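PDB 1ZPU: iron transport multicopper oxidase FET3 from Saccharomyces cerevisiae, which oxidises ferrous to ferric iron with molecular oxygen, using four copper ions, to supply high-affinity iron uptake, and also oxidises cuprous copper. Local coordinates for residues Phe296-Ile310 and Phe429-Arg442. Numbering follows the deposited sequence.
With NAG (2-acetamido-2-deoxy-beta-D-glucopyranose), chain I; NAG (2-acetamido-2-deoxy-beta-D-glucopyranose), chain B.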
ATOM      1  N   PHE A 296      13.856   4.946 -16.246  1.00 69.04           N
ATOM      2  CA  PHE A 296      12.536   4.360 -16.041  1.00 68.95           C
ATOM      3  C   PHE A 296      11.464   5.431 -16.228  1.00 69.02           C
ATOM      4  O   PHE A 296      11.732   6.623 -16.062  1.00 69.07           O
ATOM      5  CB  PHE A 296      12.422   3.749 -14.625  1.00 68.69           C
ATOM      6  CG  PHE A 296      12.748   4.719 -13.521  1.00 67.90           C
ATOM      7  CD1 PHE A 296      11.764   5.543 -12.987  1.00 65.88           C
ATOM      8  CD2 PHE A 296      14.054   4.831 -13.041  1.00 67.92           C
ATOM      9  CE1 PHE A 296      12.069   6.447 -11.985  1.00 66.06           C
ATOM     10  CE2 PHE A 296      14.366   5.740 -12.041  1.00 67.48           C
ATOM     11  CZ  PHE A 296      13.375   6.554 -11.515  1.00 66.98           C
ATOM     12  N   LEU A 297      10.252   4.996 -16.554  1.00 69.12           N
ATOM     13  CA  LEU A 297       9.099   5.884 -16.671  1.00 69.17           C
ATOM     14  C   LEU A 297       8.793   6.660 -15.385  1.00 69.16           C
ATOM     15  O   LEU A 297       8.662   6.081 -14.321  1.00 69.06           O
ATOM     16  CB  LEU A 297       7.867   5.069 -17.060  1.00 69.48           C
ATOM     17  CG  LEU A 297       6.520   5.783 -17.101  1.00 69.48           C
ATOM     18  CD1 LEU A 297       6.441   6.646 -18.356  1.00 69.35           C
ATOM     19  CD2 LEU A 297       5.427   4.738 -17.070  1.00 68.95           C
ATOM     20  N   ASP A 298       8.680   7.982 -15.502  1.00 69.45           N
ATOM     21  CA  ASP A 298       8.199   8.810 -14.393  1.00 69.31           C
ATOM     22  C   ASP A 298       6.677   8.886 -14.484  1.00 69.23           C
ATOM     23  O   ASP A 298       6.123   9.580 -15.346  1.00 69.19           O
ATOM     24  CB  ASP A 298       8.830  10.216 -14.399  1.00 69.08           C
ATOM     25  CG  ASP A 298       8.480  11.023 -13.149  1.00 69.30           C
ATOM     26  OD1 ASP A 298       7.543  10.623 -12.414  1.00 69.93           O
ATOM     27  OD2 ASP A 298       9.129  12.065 -12.900  1.00 68.32           O
ATOM     28  N   ASP A 299       6.017   8.158 -13.591  1.00 69.20           N
ATOM     29  CA  ASP A 299       4.570   8.027 -13.594  1.00 69.20           C
ATOM     30  C   ASP A 299       3.842   9.355 -13.432  1.00 69.17           C
ATOM     31  O   ASP A 299       2.650   9.433 -13.710  1.00 69.35           O
ATOM     32  CB  ASP A 299       4.120   7.035 -12.529  1.00 69.14           C
ATOM     33  CG  ASP A 299       4.630   7.392 -11.138  1.00 70.21           C
ATOM     34  OD1 ASP A 299       5.815   7.781 -11.015  1.00 72.44           O
ATOM     35  OD2 ASP A 299       3.861   7.273 -10.158  1.00 70.12           O
ATOM     36  N   PHE A 300       4.554  10.398 -13.005  1.00 69.14           N
ATOM     37  CA  PHE A 300       3.971  11.740 -12.873  1.00 69.00           C
ATOM     38  C   PHE A 300       3.382  12.247 -14.204  1.00 69.33           C
ATOM     39  O   PHE A 300       2.395  12.992 -14.211  1.00 69.65           O
ATOM     40  CB  PHE A 300       5.016  12.722 -12.318  1.00 68.60           C
ATOM     41  CG  PHE A 300       4.521  14.140 -12.175  1.00 68.70           C
ATOM     42  CD1 PHE A 300       4.020  14.597 -10.959  1.00 68.52           C
ATOM     43  CD2 PHE A 300       4.565  15.029 -13.253  1.00 68.05           C
ATOM     44  CE1 PHE A 300       3.552  15.917 -10.821  1.00 67.68           C
ATOM     45  CE2 PHE A 300       4.092  16.327 -13.125  1.00 67.50           C
ATOM     46  CZ  PHE A 300       3.586  16.773 -11.902  1.00 67.61           C
ATOM     47  N   TYR A 301       3.974  11.836 -15.325  1.00 69.39           N
ATOM     48  CA  TYR A 301       3.559  12.327 -16.637  1.00 69.41           C
ATOM     49  C   TYR A 301       2.536  11.429 -17.343  1.00 69.35           C
ATOM     50  O   TYR A 301       2.125  11.720 -18.473  1.00 69.32           O
ATOM     51  CB  TYR A 301       4.787  12.564 -17.518  1.00 69.71           C
ATOM     52  CG  TYR A 301       5.685  13.671 -17.006  1.00 70.20           C
ATOM     53  CD1 TYR A 301       6.847  13.380 -16.284  1.00 70.57           C
ATOM     54  CD2 TYR A 301       5.375  15.009 -17.238  1.00 70.08           C
ATOM     55  CE1 TYR A 301       7.674  14.390 -15.810  1.00 70.22           C
ATOM     56  CE2 TYR A 301       6.189  16.024 -16.769  1.00 70.59           C
ATOM     57  CZ  TYR A 301       7.336  15.707 -16.056  1.00 70.78           C
ATOM     58  OH  TYR A 301       8.144  16.721 -15.593  1.00 71.33           O
ATOM     59  N   LEU A 302       2.132  10.344 -16.678  1.00 69.11           N
ATOM     60  CA  LEU A 302       1.056   9.487 -17.184  1.00 69.01           C
ATOM     61  C   LEU A 302      -0.268  10.263 -17.346  1.00 69.23           C
ATOM     62  O   LEU A 302      -0.533  11.235 -16.618  1.00 69.26           O
ATOM     63  CB  LEU A 302       0.879   8.269 -16.295  1.00 68.80           C
ATOM     64  CG  LEU A 302       1.524   6.948 -16.741  1.00 69.07           C
ATOM     65  CD1 LEU A 302       2.660   7.116 -17.752  1.00 67.53           C
ATOM     66  CD2 LEU A 302       1.981   6.175 -15.516  1.00 67.53           C
ATOM     67  N   GLN A 303      -1.080   9.858 -18.324  1.00 69.17           N
ATOM     68  CA  GLN A 303      -2.303  10.596 -18.643  1.00 68.91           C
ATOM     69  C   GLN A 303      -3.522   9.695 -18.548  1.00 69.13           C
ATOM     70  O   GLN A 303      -3.717   8.826 -19.403  1.00 69.23           O
ATOM     71  CB  GLN A 303      -2.216  11.206 -20.031  1.00 68.45           C
ATOM     72  CG  GLN A 303      -1.064  12.165 -20.191  1.00 68.21           C
ATOM     73  CD  GLN A 303      -0.790  12.519 -21.629  1.00 66.95           C
ATOM     74  OE1 GLN A 303       0.361  12.612 -22.039  1.00 66.39           O
ATOM     75  NE2 GLN A 303      -1.844  12.712 -22.406  1.00 66.54           N
ATOM     76  N   PRO A 304      -4.331   9.877 -17.487  1.00 69.14           N
ATOM     77  CA  PRO A 304      -5.591   9.159 -17.308  1.00 69.16           C
ATOM     78  C   PRO A 304      -6.441   9.122 -18.568  1.00 69.26           C
ATOM     79  O   PRO A 304      -6.556  10.132 -19.263  1.00 69.48           O
ATOM     80  CB  PRO A 304      -6.300   9.990 -16.246  1.00 69.01           C
ATOM     81  CG  PRO A 304      -5.192  10.508 -15.417  1.00 69.15           C
ATOM     82  CD  PRO A 304      -4.051  10.770 -16.349  1.00 68.95           C
ATOM     83  N   TYR A 305      -7.026   7.966 -18.862  1.00 69.33           N
ATOM     84  CA  TYR A 305      -7.926   7.824 -20.009  1.00 69.28           C
ATOM     85  C   TYR A 305      -9.177   8.673 -19.813  1.00 69.37           C
ATOM     86  O   TYR A 305      -9.630   9.333 -20.738  1.00 69.45           O
ATOM     87  CB  TYR A 305      -8.299   6.356 -20.229  1.00 69.28           C
ATOM     88  CG  TYR A 305      -9.045   6.090 -21.520  1.00 69.39           C
ATOM     89  CD1 TYR A 305      -8.383   6.113 -22.751  1.00 69.44           C
ATOM     90  CD2 TYR A 305     -10.410   5.803 -21.510  1.00 69.18           C
ATOM     91  CE1 TYR A 305      -9.060   5.864 -23.937  1.00 69.55           C
ATOM     92  CE2 TYR A 305     -11.096   5.556 -22.688  1.00 69.44           C
ATOM     93  CZ  TYR A 305     -10.419   5.590 -23.900  1.00 69.73           C
ATOM     94  OH  TYR A 305     -11.106   5.351 -25.077  1.00 69.81           O
ATOM     95  N   GLU A 306      -9.737   8.645 -18.607  1.00 69.73           N
ATOM     96  CA  GLU A 306     -10.786   9.596 -18.234  1.00 70.18           C
ATOM     97  C   GLU A 306     -10.144  10.842 -17.632  1.00 69.93           C
ATOM     98  O   GLU A 306      -9.728  10.851 -16.468  1.00 69.87           O
ATOM     99  CB  GLU A 306     -11.808   8.983 -17.276  1.00 70.63           C
ATOM    100  CG  GLU A 306     -12.882   8.159 -17.975  1.00 72.17           C
ATOM    101  CD  GLU A 306     -13.554   7.159 -17.037  1.00 73.71           C
ATOM    102  OE1 GLU A 306     -12.910   6.724 -16.049  1.00 73.17           O
ATOM    103  OE2 GLU A 306     -14.728   6.806 -17.299  1.00 75.17           O
ATOM    104  N   LYS A 307     -10.039  11.878 -18.457  1.00 69.86           N
ATOM    105  CA  LYS A 307      -9.446  13.144 -18.049  1.00 69.98           C
ATOM    106  C   LYS A 307     -10.278  13.821 -16.977  1.00 69.83           C
ATOM    107  O   LYS A 307     -11.500  13.923 -17.087  1.00 69.93           O
ATOM    108  CB  LYS A 307      -9.329  14.111 -19.234  1.00 70.16           C
ATOM    109  CG  LYS A 307      -8.256  13.762 -20.248  1.00 70.84           C
ATOM    110  CD  LYS A 307      -8.249  14.788 -21.399  1.00 70.45           C
ATOM    111  CE  LYS A 307      -8.021  14.029 -22.716  1.00 71.52           C
ATOM    112  NZ  LYS A 307      -7.075  14.761 -23.613  1.00 72.66           N
ATOM    113  N   GLU A 308      -9.603  14.293 -15.944  1.00 69.73           N
ATOM    114  CA  GLU A 308     -10.227  15.157 -14.966  1.00 69.98           C
ATOM    115  C   GLU A 308      -9.316  16.364 -14.759  1.00 69.62           C
ATOM    116  O   GLU A 308      -8.139  16.212 -14.452  1.00 69.83           O
ATOM    117  CB  GLU A 308     -10.473  14.393 -13.655  1.00 70.01           C
ATOM    118  CG  GLU A 308     -11.705  13.452 -13.696  1.00 71.13           C
ATOM    119  CD  GLU A 308     -11.764  12.426 -12.537  1.00 71.86           C
ATOM    120  OE1 GLU A 308     -10.928  12.495 -11.595  1.00 73.24           O
ATOM    121  OE2 GLU A 308     -12.656  11.538 -12.577  1.00 73.62           O
ATOM    122  N   ALA A 309      -9.854  17.563 -14.952  1.00 69.52           N
ATOM    123  CA  ALA A 309      -9.080  18.779 -14.748  1.00 69.38           C
ATOM    124  C   ALA A 309      -8.607  18.895 -13.297  1.00 69.36           C
ATOM    125  O   ALA A 309      -9.286  18.431 -12.381  1.00 69.48           O
ATOM    126  CB  ALA A 309      -9.903  19.973 -15.126  1.00 69.29           C
ATOM    127  N   ILE A 310      -7.438  19.501 -13.100  1.00 69.24           N
ATOM    128  CA  ILE A 310      -6.921  19.771 -11.757  1.00 69.20           C
ATOM    129  C   ILE A 310      -7.979  20.460 -10.904  1.00 69.26           C
ATOM    130  O   ILE A 310      -8.644  21.373 -11.370  1.00 69.27           O
ATOM    131  CB  ILE A 310      -5.609  20.613 -11.793  1.00 69.36           C
ATOM    132  CG1 ILE A 310      -5.079  20.862 -10.366  1.00 69.10           C
ATOM    133  CG2 ILE A 310      -5.789  21.904 -12.620  1.00 68.77           C
ATOM    134  CD1 ILE A 310      -3.719  21.542 -10.300  1.00 68.93           C
ATOM    135  N   PHE A 429       1.560  23.626 -12.070  1.00 69.04           N
ATOM    136  CA  PHE A 429       0.952  22.302 -11.950  1.00 68.92           C
ATOM    137  C   PHE A 429       0.385  21.857 -13.307  1.00 69.13           C
ATOM    138  O   PHE A 429       0.070  22.708 -14.148  1.00 69.17           O
ATOM    139  CB  PHE A 429      -0.189  22.311 -10.924  1.00 68.66           C
ATOM    140  CG  PHE A 429       0.199  22.787  -9.547  1.00 68.40           C
ATOM    141  CD1 PHE A 429      -0.540  23.790  -8.918  1.00 68.20           C
ATOM    142  CD2 PHE A 429       1.262  22.210  -8.856  1.00 68.39           C
ATOM    143  CE1 PHE A 429      -0.210  24.228  -7.634  1.00 68.14           C
ATOM    144  CE2 PHE A 429       1.603  22.642  -7.567  1.00 68.12           C
ATOM    145  CZ  PHE A 429       0.867  23.649  -6.956  1.00 68.20           C
ATOM    146  N   PRO A 430       0.238  20.529 -13.521  1.00 69.23           N
ATOM    147  CA  PRO A 430      -0.400  20.030 -14.749  1.00 69.24           C
ATOM    148  C   PRO A 430      -1.875  20.418 -14.834  1.00 69.38           C
ATOM    149  O   PRO A 430      -2.533  20.577 -13.797  1.00 69.49           O
ATOM    150  CB  PRO A 430      -0.282  18.511 -14.614  1.00 69.21           C
ATOM    151  CG  PRO A 430      -0.116  18.268 -13.163  1.00 69.22           C
ATOM    152  CD  PRO A 430       0.659  19.425 -12.640  1.00 69.15           C
ATOM    153  N   GLU A 431      -2.379  20.574 -16.059  1.00 69.36           N
ATOM    154  CA  GLU A 431      -3.793  20.849 -16.292  1.00 69.30           C
ATOM    155  C   GLU A 431      -4.667  19.624 -16.020  1.00 69.30           C
ATOM    156  O   GLU A 431      -5.766  19.748 -15.472  1.00 69.26           O
ATOM    157  CB  GLU A 431      -4.002  21.312 -17.722  1.00 69.40           C
ATOM    158  CG  GLU A 431      -3.547  22.734 -17.987  1.00 69.93           C
ATOM    159  CD  GLU A 431      -3.894  23.192 -19.390  1.00 70.48           C
ATOM    160  OE1 GLU A 431      -4.027  22.331 -20.292  1.00 70.50           O
ATOM    161  OE2 GLU A 431      -4.038  24.416 -19.592  1.00 71.30           O
ATOM    162  N   TYR A 432      -4.164  18.451 -16.408  1.00 69.23           N
ATOM    163  CA  TYR A 432      -4.863  17.189 -16.211  1.00 69.20           C
ATOM    164  C   TYR A 432      -3.949  16.200 -15.474  1.00 69.44           C
ATOM    165  O   TYR A 432      -3.301  15.354 -16.106  1.00 69.52           O
ATOM    166  CB  TYR A 432      -5.308  16.610 -17.555  1.00 69.14           C
ATOM    167  CG  TYR A 432      -6.306  17.477 -18.275  1.00 69.10           C
ATOM    168  CD1 TYR A 432      -5.896  18.370 -19.264  1.00 69.05           C
ATOM    169  CD2 TYR A 432      -7.660  17.418 -17.954  1.00 69.00           C
ATOM    170  CE1 TYR A 432      -6.811  19.181 -19.917  1.00 69.14           C
ATOM    171  CE2 TYR A 432      -8.583  18.222 -18.601  1.00 69.25           C
ATOM    172  CZ  TYR A 432      -8.155  19.100 -19.581  1.00 69.22           C
ATOM    173  OH  TYR A 432      -9.074  19.896 -20.226  1.00 69.35           O
ATOM    174  N   PRO A 433      -3.907  16.292 -14.127  1.00 69.42           N
ATOM    175  CA  PRO A 433      -2.925  15.564 -13.337  1.00 69.35           C
ATOM    176  C   PRO A 433      -3.126  14.070 -13.400  1.00 69.44           C
ATOM    177  O   PRO A 433      -4.242  13.598 -13.613  1.00 69.69           O
ATOM    178  CB  PRO A 433      -3.201  16.035 -11.904  1.00 69.37           C
ATOM    179  CG  PRO A 433      -4.001  17.266 -12.040  1.00 69.33           C
ATOM    180  CD  PRO A 433      -4.807  17.074 -13.266  1.00 69.57           C
ATOM    181  N   MET A 434      -2.034  13.341 -13.204  1.00 69.32           N
ATOM    182  CA  MET A 434      -2.071  11.903 -13.048  1.00 69.20           C
ATOM    183  C   MET A 434      -2.854  11.576 -11.776  1.00 69.21           C
ATOM    184  O   MET A 434      -2.948  12.408 -10.874  1.00 69.30           O
ATOM    185  CB  MET A 434      -0.636  11.378 -12.984  1.00 69.05           C
ATOM    186  CG  MET A 434      -0.489   9.934 -12.592  1.00 69.39           C
ATOM    187  SD  MET A 434      -0.313   9.738 -10.806  1.00 70.06           S
ATOM    188  CE  MET A 434       1.447   9.926 -10.553  1.00 68.39           C
ATOM    189  N   ARG A 435      -3.423  10.374 -11.720  1.00 69.17           N
ATOM    190  CA  ARG A 435      -4.153   9.903 -10.551  1.00 68.98           C
ATOM    191  C   ARG A 435      -3.720   8.486 -10.169  1.00 69.32           C
ATOM    192  O   ARG A 435      -3.558   7.621 -11.046  1.00 69.62           O
ATOM    193  CB  ARG A 435      -5.651   9.926 -10.827  1.00 68.65           C
ATOM    194  CG  ARG A 435      -6.368  11.137 -10.296  1.00 68.30           C
ATOM    195  CD  ARG A 435      -7.341  11.696 -11.319  1.00 67.50           C
ATOM    196  NE  ARG A 435      -8.232  10.686 -11.882  1.00 66.34           N
ATOM    197  CZ  ARG A 435      -8.626  10.681 -13.150  1.00 66.06           C
ATOM    198  NH1 ARG A 435      -8.197  11.626 -13.977  1.00 66.26           N
ATOM    199  NH2 ARG A 435      -9.439   9.735 -13.595  1.00 65.58           N
ATOM    200  N   ARG A 436      -3.537   8.256  -8.865  1.00 69.16           N
ATOM    201  CA  ARG A 436      -3.255   6.932  -8.334  1.00 68.95           C
ATOM    202  C   ARG A 436      -3.476   6.901  -6.824  1.00 69.36           C
ATOM    203  O   ARG A 436      -3.896   7.910  -6.246  1.00 69.34           O
ATOM    204  CB  ARG A 436      -1.841   6.483  -8.702  1.00 68.84           C
ATOM    205  CG  ARG A 436      -0.667   7.308  -8.137  1.00 69.25           C
ATOM    206  CD  ARG A 436       0.670   6.807  -8.707  1.00 68.16           C
ATOM    207  NE  ARG A 436       0.645   5.354  -8.834  1.00 67.56           N
ATOM    208  CZ  ARG A 436       1.499   4.629  -9.541  1.00 67.84           C
ATOM    209  NH1 ARG A 436       2.482   5.203 -10.211  1.00 68.38           N
ATOM    210  NH2 ARG A 436       1.368   3.313  -9.570  1.00 67.77           N
ATOM    211  N   ASP A 437      -3.203   5.757  -6.189  1.00 69.49           N
ATOM    212  CA  ASP A 437      -3.417   5.634  -4.749  1.00 69.69           C
ATOM    213  C   ASP A 437      -2.120   5.541  -3.954  1.00 69.67           C
ATOM    214  O   ASP A 437      -2.127   5.607  -2.729  1.00 69.84           O
ATOM    215  CB  ASP A 437      -4.390   4.495  -4.409  1.00 69.97           C
ATOM    216  CG  ASP A 437      -3.864   3.127  -4.808  1.00 71.09           C
ATOM    217  OD1 ASP A 437      -4.636   2.401  -5.475  1.00 72.34           O
ATOM    218  OD2 ASP A 437      -2.706   2.774  -4.449  1.00 70.33           O
ATOM    219  N   THR A 438      -1.003   5.404  -4.652  1.00 69.57           N
ATOM    220  CA  THR A 438       0.270   5.233  -3.979  1.00 69.28           C
ATOM    221  C   THR A 438       1.333   5.961  -4.787  1.00 69.03           C
ATOM    222  O   THR A 438       1.446   5.766  -5.988  1.00 68.72           O
ATOM    223  CB  THR A 438       0.592   3.727  -3.798  1.00 69.60           C
ATOM    224  OG1 THR A 438      -0.544   3.067  -3.205  1.00 70.06           O
ATOM    225  CG2 THR A 438       1.827   3.511  -2.931  1.00 69.02           C
ATOM    226  N   LEU A 439       2.098   6.803  -4.096  1.00 68.97           N
ATOM    227  CA  LEU A 439       3.016   7.748  -4.710  1.00 68.79           C
ATOM    228  C   LEU A 439       4.237   7.907  -3.825  1.00 68.89           C
ATOM    229  O   LEU A 439       4.099   8.026  -2.626  1.00 69.23           O
ATOM    230  CB  LEU A 439       2.323   9.106  -4.863  1.00 68.40           C
ATOM    231  CG  LEU A 439       3.101  10.270  -5.478  1.00 68.13           C
ATOM    232  CD1 LEU A 439       3.056  10.230  -7.012  1.00 67.72           C
ATOM    233  CD2 LEU A 439       2.590  11.606  -4.943  1.00 66.50           C
ATOM    234  N   TYR A 440       5.427   7.921  -4.419  1.00 69.03           N
ATOM    235  CA  TYR A 440       6.654   8.124  -3.665  1.00 69.01           C
ATOM    236  C   TYR A 440       7.123   9.588  -3.648  1.00 69.19           C
ATOM    237  O   TYR A 440       7.019  10.288  -4.655  1.00 69.23           O
ATOM    238  CB  TYR A 440       7.781   7.201  -4.173  1.00 69.07           C
ATOM    239  CG  TYR A 440       8.322   7.464  -5.582  1.00 68.93           C
ATOM    240  CD1 TYR A 440       9.233   8.488  -5.821  1.00 69.63           C
ATOM    241  CD2 TYR A 440       7.954   6.663  -6.653  1.00 68.39           C
ATOM    242  CE1 TYR A 440       9.741   8.727  -7.098  1.00 69.61           C
ATOM    243  CE2 TYR A 440       8.458   6.874  -7.916  1.00 68.32           C
ATOM    244  CZ  TYR A 440       9.352   7.914  -8.142  1.00 69.29           C
ATOM    245  OH  TYR A 440       9.872   8.149  -9.404  1.00 68.95           O
ATOM    246  N   VAL A 441       7.620  10.039  -2.495  1.00 69.17           N
ATOM    247  CA  VAL A 441       8.490  11.212  -2.427  1.00 69.01           C
ATOM    248  C   VAL A 441       9.913  10.773  -2.653  1.00 69.15           C
ATOM    249  O   VAL A 441      10.333   9.715  -2.158  1.00 69.37           O
ATOM    250  CB  VAL A 441       8.564  11.868  -1.042  1.00 69.01           C
ATOM    251  CG1 VAL A 441       8.108  13.313  -1.100  1.00 69.30           C
ATOM    252  CG2 VAL A 441       7.875  11.035   0.027  1.00 69.01           C
ATOM    253  N   ARG A 442      10.669  11.609  -3.356  1.00 69.04           N
ATOM    254  CA  ARG A 442      12.079  11.363  -3.544  1.00 68.83           C
ATOM    255  C   ARG A 442      12.843  11.793  -2.290  1.00 68.83           C
ATOM    256  O   ARG A 442      12.309  12.533  -1.458  1.00 68.49           O
ATOM    257  CB  ARG A 442      12.576  12.061  -4.817  1.00 68.77           C
ATOM    258  CG  ARG A 442      12.063  11.386  -6.085  1.00 68.46           C
ATOM    259  CD  ARG A 442      12.452  12.125  -7.348  1.00 68.62           C
ATOM    260  NE  ARG A 442      11.875  11.492  -8.536  1.00 68.54           N
ATOM    261  CZ  ARG A 442      10.909  12.015  -9.291  1.00 67.91           C
ATOM    262  NH1 ARG A 442      10.388  13.201  -9.010  1.00 67.31           N
ATOM    263  NH2 ARG A 442      10.461  11.341 -10.342  1.00 67.99           N
TER
HETATM  264  C1  NAG I   1       5.021   9.318 -21.612  1.00 75.75           C
HETATM  265  C2  NAG I   1       4.000  10.449 -21.632  1.00 76.56           C
HETATM  266  C3  NAG I   1       4.656  11.825 -21.871  1.00 78.11           C
HETATM  267  C4  NAG I   1       6.070  12.049 -21.312  1.00 80.82           C
HETATM  268  C5  NAG I   1       6.816  10.739 -21.000  1.00 79.41           C
HETATM  269  C6  NAG I   1       7.807  10.903 -19.853  1.00 78.83           C
HETATM  270  C7  NAG I   1       1.740   9.707 -22.444  1.00 73.80           C
HETATM  271  C8  NAG I   1       1.305   9.233 -21.075  1.00 72.83           C
HETATM  272  N2  NAG I   1       2.991  10.162 -22.645  1.00 75.32           N
HETATM  273  O3  NAG I   1       3.842  12.841 -21.330  1.00 76.34           O
HETATM  274  O4  NAG I   1       6.745  12.837 -22.291  1.00 87.23           O
HETATM  275  O5  NAG I   1       5.937   9.702 -20.611  1.00 77.90           O
HETATM  276  O6  NAG I   1       8.030   9.661 -19.215  1.00 79.09           O
HETATM  277  O7  NAG I   1       0.931   9.670 -23.370  1.00 71.52           O
HETATM  278  C1  NAG B   2       7.785  13.787 -21.879  1.00 92.07           C
HETATM  279  C2  NAG B   2       7.533  15.224 -22.412  1.00 94.49           C
HETATM  280  C3  NAG B   2       7.223  16.237 -21.279  1.00 95.14           C
HETATM  281  C4  NAG B   2       8.172  16.137 -20.073  1.00 95.14           C
HETATM  282  C5  NAG B   2       9.007  14.857 -20.172  1.00 95.07           C
HETATM  283  C6  NAG B   2       9.819  14.529 -18.918  1.00 96.06           C
HETATM  284  C7  NAG B   2       8.753  15.814 -24.562  1.00 95.50           C
HETATM  285  C8  NAG B   2       9.980  15.146 -25.215  1.00 94.68           C
HETATM  286  N2  NAG B   2       8.668  15.716 -23.218  1.00 95.55           N
HETATM  287  O3  NAG B   2       5.897  16.076 -20.816  1.00 95.19           O
HETATM  288  O4  NAG B   2       8.993  17.283 -20.011  1.00 95.54           O
HETATM  289  O5  NAG B   2       8.119  13.800 -20.494  1.00 93.66           O
HETATM  290  O6  NAG B   2      10.790  13.551 -19.243  1.00 96.37           O
HETATM  291  O7  NAG B   2       7.916  16.420 -25.270  1.00 95.65           O
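Arg435 meets the backbone carbonyl of Glu306 end-on: its NH1 lies 3.0 Å and its NH2 3.1 Å from Glu306 O. That oxygen lies in the guanidinium plane, so one acceptor takes both N-H groups. The carboxylate of Glu308 stacks over a face of the same guanidinium, the two planes 18° apart. Its OE1 is 3.3 Å from Arg435 NE but well above the plane, which makes this salt bridge one of charge without a directed N-H. With an alanine in place of this arginine, Glu306 O would probably be left without its two donors and the Glu308 carboxylate without its opposite charge. Further along, Ile310 N donates to Glu431 O at 2.9 Å, while Ile310 CB packs on Pro433 CG and its CD1 on Phe429 CB.

Segment 296-310 is part of the loop leading from strand 271-277 to strand 316-326. It packs against residues 429-433 and strand 434-436, and touches strand 438-441 through Leu439 and Tyr440; the two strands are outermost in the two sheets of the third plastocyanin-like (cupredoxin) domain. Tyr440, whose OH approaches the edge of the Phe296 ring, lies about 6 Å, side chain to side chain, from the type 1 copper ligand His392.

At this end two aspartates meet arginines. Asp299 CG stands between its backbone N and carbonyl carbon (chi1 55°), bringing OD2 to Arg436 NH1 in a salt bridge; OD1 pairs with Arg406, and Arg436 NH2 with Asp216. Asp298 OD1 accepts from Phe300 N at 3.1 Å, closing an Asx turn, and also pairs with Arg406; OD2 takes a weak bond from Arg442 NH2 at 3.0 Å, carboxylate and guanidinium planes 85° apart.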